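Local coordinates for protein DMATS type aromatic prenyltransferase (Micromonospora olivasterospora, PDB 6ZRY) that probably transfers a dimethylallyl group to the indole ring of tryptophan, as a bacterial aromatic prenyltransferase of the DMATS type with an ABBA-barrel fold, at residues 164-169 and 196-201; 223-228 and 237-242; 289-294 and 318-323. One frame throughout, in Å; residues are numbered along the deposited sequence. Where two conformers were deposited one is given.

Contact 1 (164-169 and 196-201); sequences SEALHR and TFFAVD
Phe198 reaches out from strand 196-201 with the far end of its ring and meets Leu167 and Ala166 on helix 164-169; these three buried residues make up the whole contact. The tight side is at Leu167, where CD2 comes to 3.6 Å from CE2 of Phe198 and CG of Leu167 stays close behind at 3.9 Å from the same ring atom. The two side chains pass alongside, pointing opposite ways. On the looser side Ala166 offers a single methyl, its CB 3.9 Å from CZ of Phe198. Both partners approach the ring obliquely. CG of Phe198 lies anti to its backbone N (chi1 -176°), which carries the ring straight out from the strand to span the 9.4 Å between CA of Ala166 and CA of Phe198, the closest pair of CA atoms. No hydrogen bond crosses; the link is apolar. Polarity begins on the outer side of the helix, where His168 and Arg169 are exposed and Arg169 forms a salt bridge with Asp118. Across the strand, the neighbouring Phe197 belongs to the tryptophan pocket and touches the bound ligand, so Phe198 ties the back of that barrel strand to the outer helical layer. Phe120 of helix 117-120 meets the Phe198 ring and also touches Ala166, while Val210 of strand 209-220 and Tyr176 of helix 174-182 both pack on Leu167.

Contact 2 (223-228 and 237-242); sequences DVTRAA and AEIEEF
Thr225 and Ile239 form the apolar centre of this helix pair, their methyls CG2 and CG2 pressed to 3.4 Å, closer than two methyls normally settle. CG2 of Thr225 also lies 3.7 Å from CB of Ile239, and the two side chains run past one another, pointing opposite ways. The other branch of Ile239 runs toward the end of helix 223-228, where its CD1 rests 3.7 Å from CB of Ala228. Ile239 thus straddles two successive positions on one face of the opposite helix, Thr225 and Ala228, with a different branch against each. The aliphatic part of Glu240 adds to this packing: its CG is 3.7 Å from CG2 of Thr225, and Glu240 lies roughly perpendicular to Thr225. The polar approach is looser. OE2 of Glu240 comes to 3.5 Å from OG1 of Thr225, but no hydrogen bond is formed across the segments. That hydroxyl is turned back on its own helix by chi1 of 53°, its one proton shared between the carbonyl O of Val221 and that of Trp222, while CG2 is left facing Ile239. Tyr274 of strand 273-278 touches both Ala228 and Ile239 from the barrel side. The short segments run roughly antiparallel, at 142° with axes 9.8 Å apart: a helical hairpin, two consecutive helices of the outer layer that surrounds the beta barrel in the ABBA fold.

Contact 3 (289-294 and 318-323); sequences EARDRV and RPLRDG
A chi1 of 172° turns CG of Arg291 to the side opposite its own N, and a bend at chi2 (-89°) swings the guanidinium away, leaving the first carbons beside Leu320. CD1 of Leu320 is 3.9 Å from CB of Arg291 and 4.1 Å from its CG, the side chains crossing obliquely. The charged end goes to two acids, Asp292 on its own helix and, through NE, Asp309 of helix 305-315. OD1 of Asp292 lies in the guanidinium plane, its salt bridge to NH1 of Arg291 (2.9 Å) on the anti side, 21° out of the carboxylate plane. With an alanine here only CB stays beside Leu320, and Asp309 and Asp292 would probably lose their shared cation, though Gln288 still bonds OD1 of Asp292. Arg321 approaches more loosely, NH1 4.3 Å from N of Glu289, and its salt bridge goes to Asp286. NH1 of Arg318 bonds O of Pro319 (3.1 Å), which Asp322 N reaches from the opposite face, and, from above its carbonyl plane, O of Leu320. The turn lies against the first part of helix 287-300, where Leu320 touches Asp287 and Gln288; Ile312 of helix 305-315 touches Arg291 and Leu320, and Ile327 of strand 327-333 packs on Arg291.

How the contacts relate
Contacts 1 and 2 are buried and contact 3 is at the surface, and no two share a helix or strand. Contact 1 alone joins a barrel strand to the helical layer, contact 2 pairs two consecutive helices, and contact 3 sets a loop turn on a helix. The chemistry follows: purely apolar in contact 1, apolar with a polar fringe in contact 2, and sparse carbon packing amid salt bridges within the segments and to their surroundings in contact 3. Contacts 1 and 3 lie on opposite sides of the chain's centre, their centres about 36 Å apart.

Contact 1 (164-169 and 196-201)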
loop_
_atom_site.group_PDB
_atom_site.type_symbol
_atom_site.label_atom_id
_atom_site.label_comp_id
_atom_site.label_asym_id
_atom_site.label_seq_id
_atom_site.Cartn_x
_atom_site.Cartn_y
_atom_site.Cartn_z
ATOM N N SER A 164 -15.676 -13.136 -0.146
ATOM C CA SER A 164 -15.924 -14.587 -0.281
ATOM C C SER A 164 -16.294 -14.925 -1.732
ATOM O O SER A 164 -15.708 -15.916 -2.326
ATOM C CB SER A 164 -16.994 -15.074 0.680
ATOM O OG SER A 164 -17.304 -16.417 0.377
ATOM N N GLU A 165 -17.203 -14.156 -2.317
ATOM C CA GLU A 165 -17.732 -14.448 -3.673
ATOM C C GLU A 165 -16.655 -14.146 -4.722
ATOM O O GLU A 165 -16.531 -14.933 -5.665
ATOM C CB GLU A 165 -19.036 -13.698 -3.937
ATOM C CG GLU A 165 -19.806 -14.266 -5.113
ATOM C CD GLU A 165 -19.766 -15.785 -5.253
ATOM O OE1 GLU A 165 -19.241 -16.238 -6.276
ATOM O OE2 GLU A 165 -20.263 -16.521 -4.325
ATOM N N ALA A 166 -15.889 -13.057 -4.562
ATOM C CA ALA A 166 -14.787 -12.728 -5.496
ATOM C C ALA A 166 -13.719 -13.829 -5.467
ATOM O O ALA A 166 -13.267 -14.240 -6.554
ATOM C CB ALA A 166 -14.219 -11.382 -5.179
ATOM N N LEU A 167 -13.308 -14.305 -4.282
ATOM C CA LEU A 167 -12.269 -15.355 -4.200
ATOM C C LEU A 167 -12.811 -16.667 -4.779
ATOM O O LEU A 167 -12.085 -17.292 -5.537
ATOM C CB LEU A 167 -11.807 -15.524 -2.762
ATOM C CG LEU A 167 -11.024 -14.356 -2.200
ATOM C CD1 LEU A 167 -10.642 -14.641 -0.762
ATOM C CD2 LEU A 167 -9.795 -14.081 -3.038
ATOM N N HIS A 168 -14.063 -17.032 -4.496
ATOM C CA HIS A 168 -14.695 -18.252 -5.084
ATOM C C HIS A 168 -14.633 -18.188 -6.615
ATOM O O HIS A 168 -14.206 -19.172 -7.253
ATOM C CB HIS A 168 -16.137 -18.418 -4.587
ATOM C CG HIS A 168 -16.820 -19.578 -5.217
ATOM N ND1 HIS A 168 -16.266 -20.832 -5.221
ATOM C CD2 HIS A 168 -17.959 -19.666 -5.902
ATOM C CE1 HIS A 168 -17.048 -21.642 -5.885
ATOM N NE2 HIS A 168 -18.084 -20.958 -6.309
ATOM N N ARG A 169 -15.001 -17.061 -7.201
ATOM C CA ARG A 169 -14.974 -16.902 -8.673
ATOM C C ARG A 169 -13.567 -17.143 -9.194
ATOM O O ARG A 169 -13.436 -17.637 -10.290
ATOM C CB ARG A 169 -15.416 -15.522 -9.116
ATOM C CG ARG A 169 -16.906 -15.303 -8.987
ATOM C CD ARG A 169 -17.446 -14.686 -10.239
ATOM N NE ARG A 169 -18.786 -14.196 -10.001
ATOM C CZ ARG A 169 -19.206 -12.979 -10.273
ATOM N NH1 ARG A 169 -18.400 -12.090 -10.841
ATOM N NH2 ARG A 169 -20.458 -12.660 -9.996
ATOM N N THR A 196 -9.727 -4.258 4.130
ATOM C CA THR A 196 -9.307 -2.902 3.719
ATOM C C THR A 196 -8.945 -2.878 2.237
ATOM O O THR A 196 -9.306 -1.914 1.568
ATOM C CB THR A 196 -8.160 -2.401 4.597
ATOM O OG1 THR A 196 -8.653 -2.412 5.940
ATOM C CG2 THR A 196 -7.722 -1.009 4.191
ATOM N N PHE A 197 -8.180 -3.851 1.753
ATOM C CA PHE A 197 -7.804 -3.918 0.327
ATOM C C PHE A 197 -7.947 -5.338 -0.191
ATOM O O PHE A 197 -7.552 -6.271 0.498
ATOM C CB PHE A 197 -6.345 -3.515 0.053
ATOM C CG PHE A 197 -5.955 -2.116 0.473
ATOM C CD1 PHE A 197 -6.577 -1.012 -0.077
ATOM C CD2 PHE A 197 -4.928 -1.918 1.376
ATOM C CE1 PHE A 197 -6.183 0.274 0.270
ATOM C CE2 PHE A 197 -4.534 -0.636 1.736
ATOM C CZ PHE A 197 -5.170 0.462 1.184
ATOM N N PHE A 198 -8.447 -5.450 -1.413
ATOM C CA PHE A 198 -8.430 -6.675 -2.222
ATOM C C PHE A 198 -7.544 -6.387 -3.416
ATOM O O PHE A 198 -7.994 -5.624 -4.280
ATOM C CB PHE A 198 -9.874 -7.025 -2.591
ATOM C CG PHE A 198 -10.058 -8.311 -3.349
ATOM C CD1 PHE A 198 -9.802 -8.383 -4.719
ATOM C CD2 PHE A 198 -10.562 -9.437 -2.710
ATOM C CE1 PHE A 198 -9.991 -9.574 -5.415
ATOM C CE2 PHE A 198 -10.735 -10.621 -3.406
ATOM C CZ PHE A 198 -10.454 -10.686 -4.754
ATOM N N ALA A 199 -6.324 -6.899 -3.425
ATOM C CA ALA A 199 -5.260 -6.495 -4.368
ATOM C C ALA A 199 -4.963 -7.657 -5.308
ATOM O O ALA A 199 -4.807 -8.753 -4.832
ATOM C CB ALA A 199 -4.041 -6.042 -3.621
ATOM N N VAL A 200 -4.967 -7.393 -6.616
ATOM C CA VAL A 200 -4.611 -8.388 -7.666
ATOM C C VAL A 200 -3.673 -7.747 -8.680
ATOM O O VAL A 200 -3.697 -6.492 -8.840
ATOM C CB VAL A 200 -5.873 -8.930 -8.354
ATOM C CG1 VAL A 200 -6.776 -9.680 -7.376
ATOM C CG2 VAL A 200 -6.629 -7.825 -9.051
ATOM N N ASP A 201 -2.876 -8.561 -9.359
ATOM C CA ASP A 201 -2.107 -8.077 -10.533
ATOM C C ASP A 201 -3.131 -7.656 -11.594
ATOM O O ASP A 201 -4.211 -8.332 -11.714
ATOM C CB ASP A 201 -1.165 -9.152 -11.080
ATOM C CG ASP A 201 -0.114 -9.654 -10.099
ATOM O OD1 ASP A 201 0.309 -8.886 -9.242
ATOM O OD2 ASP A 201 0.271 -10.803 -10.221
#

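Contact 2 (223-228 and 237-242)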
loop_
_atom_site.group_PDB
_atom_site.type_symbol
_atom_site.label_atom_id
_atom_site.label_comp_id
_atom_site.label_asym_id
_atom_site.label_seq_id
_atom_site.Cartn_x
_atom_site.Cartn_y
_atom_site.Cartn_z
ATOM N N ASP A 223 -2.738 -10.501 19.445
ATOM C CA ASP A 223 -3.913 -10.820 18.592
ATOM C C ASP A 223 -3.543 -10.731 17.105
ATOM O O ASP A 223 -3.998 -11.550 16.357
ATOM C CB ASP A 223 -5.099 -9.924 18.929
ATOM C CG ASP A 223 -5.690 -10.181 20.302
ATOM O OD1 ASP A 223 -5.874 -11.375 20.658
ATOM O OD2 ASP A 223 -6.000 -9.173 21.019
ATOM N N VAL A 224 -2.746 -9.734 16.699
ATOM C CA VAL A 224 -2.343 -9.588 15.299
ATOM C C VAL A 224 -1.451 -10.780 14.896
ATOM O O VAL A 224 -1.588 -11.264 13.769
ATOM C CB VAL A 224 -1.664 -8.230 15.070
ATOM C CG1 VAL A 224 -1.111 -8.113 13.682
ATOM C CG2 VAL A 224 -2.619 -7.088 15.370
ATOM N N THR A 225 -0.565 -11.242 15.762
ATOM C CA THR A 225 0.317 -12.414 15.454
ATOM C C THR A 225 -0.505 -13.692 15.498
ATOM O O THR A 225 -0.141 -14.623 14.803
ATOM C CB THR A 225 1.563 -12.467 16.348
ATOM O OG1 THR A 225 1.206 -12.415 17.724
ATOM C CG2 THR A 225 2.521 -11.342 16.026
ATOM N N ARG A 226 -1.571 -13.746 16.282
ATOM C CA ARG A 226 -2.483 -14.930 16.258
ATOM C C ARG A 226 -3.187 -14.972 14.881
ATOM O O ARG A 226 -3.262 -16.051 14.289
ATOM C CB ARG A 226 -3.497 -14.896 17.403
ATOM C CG ARG A 226 -4.495 -16.044 17.343
ATOM C CD ARG A 226 -3.919 -17.437 17.152
ATOM N NE ARG A 226 -5.011 -18.372 17.002
ATOM C CZ ARG A 226 -5.720 -18.527 15.904
ATOM N NH1 ARG A 226 -5.404 -17.850 14.806
ATOM N NH2 ARG A 226 -6.766 -19.353 15.895
ATOM N N ALA A 227 -3.622 -13.834 14.367
ATOM C CA ALA A 227 -4.188 -13.745 13.005
ATOM C C ALA A 227 -3.119 -14.202 12.005
ATOM O O ALA A 227 -3.404 -15.052 11.150
ATOM C CB ALA A 227 -4.686 -12.366 12.735
ATOM N N ALA A 228 -1.882 -13.758 12.174
ATOM C CA ALA A 228 -0.804 -14.094 11.219
ATOM C C ALA A 228 -0.506 -15.596 11.226
ATOM O O ALA A 228 -0.047 -16.114 10.202
ATOM C CB ALA A 228 0.430 -13.289 11.522
ATOM N N ALA A 237 7.195 -14.922 16.769
ATOM C CA ALA A 237 8.230 -14.208 17.547
ATOM C C ALA A 237 8.860 -13.095 16.693
ATOM O O ALA A 237 9.058 -11.967 17.216
ATOM C CB ALA A 237 9.273 -15.189 18.065
ATOM N N GLU A 238 9.199 -13.406 15.449
ATOM C CA GLU A 238 9.835 -12.456 14.497
ATOM C C GLU A 238 8.873 -11.290 14.267
ATOM O O GLU A 238 9.358 -10.138 14.185
ATOM C CB GLU A 238 10.177 -13.159 13.178
ATOM C CG GLU A 238 10.804 -12.246 12.122
ATOM C CD GLU A 238 11.220 -12.989 10.866
ATOM O OE1 GLU A 238 11.722 -12.348 9.939
ATOM O OE2 GLU A 238 10.995 -14.220 10.812
ATOM N N ILE A 239 7.559 -11.562 14.113
ATOM C CA ILE A 239 6.574 -10.471 13.852
ATOM C C ILE A 239 6.539 -9.572 15.083
ATOM O O ILE A 239 6.633 -8.362 14.926
ATOM C CB ILE A 239 5.184 -11.007 13.465
ATOM C CG1 ILE A 239 5.236 -11.773 12.150
ATOM C CG2 ILE A 239 4.154 -9.879 13.404
ATOM C CD1 ILE A 239 4.056 -12.684 11.935
ATOM N N GLU A 240 6.467 -10.155 16.291
ATOM C CA GLU A 240 6.466 -9.364 17.553
ATOM C C GLU A 240 7.748 -8.550 17.684
ATOM O O GLU A 240 7.632 -7.385 18.068
ATOM C CB GLU A 240 6.274 -10.266 18.772
ATOM C CG GLU A 240 4.945 -10.922 18.756
ATOM C CD GLU A 240 4.432 -11.338 20.097
ATOM O OE1 GLU A 240 5.269 -11.884 20.905
ATOM O OE2 GLU A 240 3.204 -11.124 20.342
ATOM N N GLU A 241 8.916 -9.129 17.385
ATOM C CA GLU A 241 10.226 -8.410 17.459
ATOM C C GLU A 241 10.158 -7.194 16.517
ATOM O O GLU A 241 10.598 -6.097 16.909
ATOM C CB GLU A 241 11.392 -9.319 17.070
ATOM C CG GLU A 241 11.766 -10.312 18.177
ATOM C CD GLU A 241 12.701 -11.452 17.801
ATOM O OE1 GLU A 241 13.025 -12.264 18.700
ATOM O OE2 GLU A 241 13.089 -11.541 16.636
ATOM N N PHE A 242 9.648 -7.398 15.317
ATOM C CA PHE A 242 9.519 -6.328 14.307
ATOM C C PHE A 242 8.636 -5.212 14.874
ATOM O O PHE A 242 8.982 -4.016 14.762
ATOM C CB PHE A 242 8.957 -6.895 13.014
ATOM C CG PHE A 242 8.947 -5.902 11.909
ATOM C CD1 PHE A 242 10.089 -5.685 11.150
ATOM C CD2 PHE A 242 7.816 -5.159 11.646
ATOM C CE1 PHE A 242 10.085 -4.768 10.118
ATOM C CE2 PHE A 242 7.829 -4.220 10.620
ATOM C CZ PHE A 242 8.959 -4.047 9.862
#

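Contact 3 (289-294 and 318-323)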
loop_
_atom_site.group_PDB
_atom_site.type_symbol
_atom_site.label_atom_id
_atom_site.label_comp_id
_atom_site.label_asym_id
_atom_site.label_seq_id
_atom_site.Cartn_x
_atom_site.Cartn_y
_atom_site.Cartn_z
ATOM N N GLU A 289 13.615 9.916 14.434
ATOM C CA GLU A 289 13.360 8.706 15.251
ATOM C C GLU A 289 12.852 7.572 14.353
ATOM O O GLU A 289 13.333 6.398 14.509
ATOM C CB GLU A 289 12.387 8.963 16.379
ATOM C CG GLU A 289 12.320 7.759 17.303
ATOM C CD GLU A 289 11.412 7.871 18.500
ATOM O OE1 GLU A 289 10.468 8.643 18.443
ATOM O OE2 GLU A 289 11.698 7.166 19.516
ATOM N N ALA A 290 11.924 7.852 13.434
ATOM C CA ALA A 290 11.411 6.789 12.554
ATOM C C ALA A 290 12.580 6.254 11.719
ATOM O O ALA A 290 12.680 5.060 11.555
ATOM C CB ALA A 290 10.264 7.279 11.633
ATOM N N ARG A 291 13.420 7.131 11.186
ATOM C CA ARG A 291 14.530 6.682 10.293
ATOM C C ARG A 291 15.450 5.760 11.115
ATOM O O ARG A 291 15.888 4.752 10.591
ATOM C CB ARG A 291 15.288 7.868 9.683
ATOM C CG ARG A 291 16.535 7.436 8.916
ATOM C CD ARG A 291 17.767 7.367 9.809
ATOM N NE ARG A 291 18.905 6.752 9.156
ATOM C CZ ARG A 291 19.945 6.195 9.784
ATOM N NH1 ARG A 291 19.990 6.145 11.102
ATOM N NH2 ARG A 291 20.930 5.666 9.078
ATOM N N ASP A 292 15.721 6.140 12.354
ATOM C CA ASP A 292 16.624 5.376 13.265
ATOM C C ASP A 292 16.051 3.985 13.524
ATOM O O ASP A 292 16.842 3.043 13.525
ATOM C CB ASP A 292 16.930 6.183 14.522
ATOM C CG ASP A 292 17.810 7.401 14.237
ATOM O OD1 ASP A 292 18.434 7.463 13.115
ATOM O OD2 ASP A 292 17.882 8.268 15.097
ATOM N N ARG A 293 14.737 3.849 13.708
ATOM C CA ARG A 293 14.108 2.541 13.959
ATOM C C ARG A 293 14.186 1.693 12.709
ATOM O O ARG A 293 14.487 0.516 12.808
ATOM C CB ARG A 293 12.662 2.702 14.399
ATOM C CG ARG A 293 12.520 3.427 15.713
ATOM C CD ARG A 293 11.138 3.285 16.256
ATOM N NE ARG A 293 10.943 4.045 17.472
ATOM C CZ ARG A 293 9.750 4.329 18.004
ATOM N NH1 ARG A 293 8.625 3.939 17.418
ATOM N NH2 ARG A 293 9.684 5.083 19.077
ATOM N N VAL A 294 13.869 2.267 11.565
ATOM C CA VAL A 294 13.859 1.524 10.298
ATOM C C VAL A 294 15.281 1.095 9.977
ATOM O O VAL A 294 15.463 -0.021 9.594
ATOM C CB VAL A 294 13.235 2.348 9.166
ATOM C CG1 VAL A 294 13.378 1.629 7.833
ATOM C CG2 VAL A 294 11.774 2.667 9.466
ATOM N N ARG A 318 14.476 18.103 3.766
ATOM C CA ARG A 318 14.147 18.758 5.055
ATOM C C ARG A 318 14.835 18.008 6.193
ATOM O O ARG A 318 15.143 16.822 6.061
ATOM C CB ARG A 318 12.652 18.793 5.315
ATOM C CG ARG A 318 12.021 17.459 5.669
ATOM C CD ARG A 318 10.721 17.798 6.358
ATOM N NE ARG A 318 9.792 16.699 6.516
ATOM C CZ ARG A 318 9.808 15.851 7.545
ATOM N NH1 ARG A 318 10.774 15.917 8.453
ATOM N NH2 ARG A 318 8.857 14.925 7.644
ATOM N N PRO A 319 15.141 18.688 7.313
ATOM C CA PRO A 319 15.661 18.004 8.493
ATOM C C PRO A 319 14.625 16.977 8.954
ATOM O O PRO A 319 13.471 17.321 8.973
ATOM C CB PRO A 319 15.816 19.124 9.527
ATOM C CG PRO A 319 16.021 20.370 8.674
ATOM C CD PRO A 319 15.069 20.153 7.500
ATOM N N LEU A 320 15.039 15.768 9.264
ATOM C CA LEU A 320 14.077 14.702 9.653
ATOM C C LEU A 320 13.422 15.066 10.981
ATOM O O LEU A 320 12.227 14.766 11.150
ATOM C CB LEU A 320 14.799 13.367 9.709
ATOM C CG LEU A 320 15.324 12.884 8.372
ATOM C CD1 LEU A 320 15.886 11.510 8.506
ATOM C CD2 LEU A 320 14.232 12.903 7.317
ATOM N N ARG A 321 14.150 15.739 11.873
ATOM C CA ARG A 321 13.615 16.213 13.174
ATOM C C ARG A 321 12.454 17.189 13.016
ATOM O O ARG A 321 11.718 17.339 13.962
ATOM C CB ARG A 321 14.728 16.905 13.966
ATOM C CG ARG A 321 15.657 15.921 14.640
ATOM C CD ARG A 321 14.957 15.110 15.722
ATOM N NE ARG A 321 15.905 14.357 16.541
ATOM C CZ ARG A 321 15.583 13.325 17.318
ATOM N NH1 ARG A 321 14.332 12.906 17.407
ATOM N NH2 ARG A 321 16.526 12.717 18.014
ATOM N N ASP A 322 12.329 17.861 11.865
ATOM C CA ASP A 322 11.418 19.015 11.674
ATOM C C ASP A 322 10.002 18.548 11.356
ATOM O O ASP A 322 9.164 19.394 11.170
ATOM C CB ASP A 322 11.916 19.945 10.560
ATOM C CG ASP A 322 13.079 20.840 10.960
ATOM O OD1 ASP A 322 13.576 20.695 12.080
ATOM O OD2 ASP A 322 13.466 21.680 10.132
ATOM N N GLY A 323 9.735 17.245 11.310
ATOM C CA GLY A 323 8.360 16.753 11.114
ATOM C C GLY A 323 8.247 15.277 11.379
ATOM O O GLY A 323 9.220 14.671 11.780
#